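Local structure of acetyl-CoA acetyltransferase (Bacillus anthracis, 3SS6) at residues Thr162-Asn165 against Leu166-Gln169. The protein probably catalyses the thiolase reaction, the reversible condensation of two acetyl-CoA molecules into acetoacetyl-CoA with release of coenzyme A. Residues are numbered along the deposited sequence; the frame is centred on the assembly and turned at random.
Sequences TAEN and LVEQ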
loop_
_atom_site.group_PDB
_atom_site.type_symbol
_atom_site.label_atom_id
_atom_site.label_comp_id
_atom_site.label_asym_id
_atom_site.label_seq_id
_atom_site.Cartn_x
_atom_site.Cartn_y
_atom_site.Cartn_z
ATOM N N THR A 162 9.617 -12.817 -25.264
ATOM C CA THR A 162 10.366 -14.027 -25.612
ATOM C C THR A 162 9.667 -14.759 -26.757
ATOM O O THR A 162 10.309 -15.426 -27.563
ATOM C CB THR A 162 10.583 -14.994 -24.408
ATOM O OG1 THR A 162 9.371 -15.709 -24.116
ATOM C CG2 THR A 162 11.032 -14.220 -23.170
ATOM N N ALA A 163 8.346 -14.613 -26.826
ATOM C CA ALA A 163 7.577 -15.178 -27.922
ATOM C C ALA A 163 7.933 -14.478 -29.230
ATOM O O ALA A 163 8.129 -15.137 -30.260
ATOM C CB ALA A 163 6.074 -15.087 -27.634
ATOM N N GLU A 164 8.042 -13.149 -29.189
ATOM C CA GLU A 164 8.403 -12.398 -30.387
ATOM C C GLU A 164 9.804 -12.777 -30.842
ATOM O O GLU A 164 10.106 -12.737 -32.030
ATOM C CB GLU A 164 8.312 -10.884 -30.159
ATOM C CG GLU A 164 6.889 -10.310 -30.159
ATOM C CD GLU A 164 6.291 -10.174 -31.558
ATOM O OE1 GLU A 164 6.987 -10.494 -32.544
ATOM O OE2 GLU A 164 5.121 -9.740 -31.665
ATOM N N ASN A 165 10.668 -13.133 -29.895
ATOM C CA ASN A 165 12.004 -13.598 -30.263
ATOM C C ASN A 165 11.909 -14.854 -31.114
ATOM O O ASN A 165 12.663 -15.028 -32.069
ATOM C CB ASN A 165 12.872 -13.858 -29.025
ATOM C CG ASN A 165 13.297 -12.573 -28.326
ATOM O OD1 ASN A 165 13.336 -11.500 -28.938
ATOM N ND2 ASN A 165 13.626 -12.680 -27.033
ATOM N N LEU A 166 10.981 -15.733 -30.756
ATOM C CA LEU A 166 10.790 -16.965 -31.502
ATOM C C LEU A 166 10.143 -16.693 -32.861
ATOM O O LEU A 166 10.460 -17.359 -33.837
ATOM C CB LEU A 166 9.979 -17.973 -30.686
ATOM C CG LEU A 166 10.781 -18.720 -29.617
ATOM C CD1 LEU A 166 9.862 -19.597 -28.769
ATOM C CD2 LEU A 166 11.897 -19.550 -30.252
ATOM N N VAL A 167 9.249 -15.706 -32.912
ATOM C CA VAL A 167 8.639 -15.280 -34.170
ATOM C C VAL A 167 9.731 -14.922 -35.167
ATOM O O VAL A 167 9.747 -15.399 -36.304
ATOM C CB VAL A 167 7.736 -14.050 -33.970
ATOM C CG1 VAL A 167 7.384 -13.407 -35.311
ATOM C CG2 VAL A 167 6.475 -14.435 -33.210
ATOM N N GLU A 168 10.642 -14.058 -34.742
ATOM C CA GLU A 168 11.747 -13.635 -35.583
ATOM C C GLU A 168 12.699 -14.782 -35.953
ATOM O O GLU A 168 13.132 -14.901 -37.094
ATOM C CB GLU A 168 12.516 -12.508 -34.896
ATOM C CG GLU A 168 11.666 -11.257 -34.669
ATOM C CD GLU A 168 12.161 -10.387 -33.518
ATOM O OE1 GLU A 168 13.224 -10.702 -32.935
ATOM O OE2 GLU A 168 11.480 -9.386 -33.194
ATOM N N GLN A 169 13.013 -15.621 -34.972
ATOM C CA GLN A 169 13.931 -16.735 -35.197
ATOM C C GLN A 169 13.379 -17.770 -36.182
ATOM O O GLN A 169 14.086 -18.218 -37.093
ATOM C CB GLN A 169 14.292 -17.396 -33.863
ATOM C CG GLN A 169 15.342 -18.491 -33.965
ATOM C CD GLN A 169 15.865 -18.923 -32.601
ATOM O OE1 GLN A 169 15.998 -18.107 -31.684
ATOM N NE2 GLN A 169 16.160 -20.212 -32.461
HETATM O O HOH W 1 8.870 -9.331 -34.040
HETATM O O HOH W 2 15.365 -13.058 -32.219
#
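Glu164 and Val167 lie alongside each other on helix 159-170 and point the same way, with OE1 of Glu164 3.9 Å from CB of Val167. The carboxylate reaches this place because the Glu164 chain folds at its second torsion (chi2 -77°). On the same flank, CG2 of Val167 rests 3.5 Å from the carbonyl O of Ala163. Here the turn is compact: the amide N of Val167 bonds to O of Ala163 at 2.9 Å, and Val167 also packs on Ala323 of helix 322-332. Leu166 continues the packed flank and is itself buried, its CB 3.4 Å from O of Ala163 and its side chain on Ala327 of the same helix.

The other side of the turn is polar and more open. Glu168, exposed and deposited in two conformers, sets its CG beside its own backbone N (chi1 -62°), which lays CG 3.4 Å from O of Glu164, an oxygen that already accepts the bond from N of Glu168. No direct bond joins the Asn165 amide to the Glu168 carboxylate; their planes stand 56° apart. In the conformer described, one water lies 2.7 Å from both OE1 of Glu164 and OE2 of Glu168, and a second spans OE1 of Glu168 and, weakly, the backbone O of Asn165.

Arg238 ties this polar face together, forming a hydrogen bond with OD1 of Asn165 and, in that conformer, a salt bridge with OE2 of Glu168, while the backbone N atoms of Ser242 and Val243 hold OE2 of Glu164. With OE1 of Glu164 4.7 Å from OE2 of Glu168, the repulsion between the two carboxylates is probably eased by Arg238 and by the Ser242 and Val243 amides, bonds that also link this helix of the thiolase N-terminal family region to the 238-243 segment.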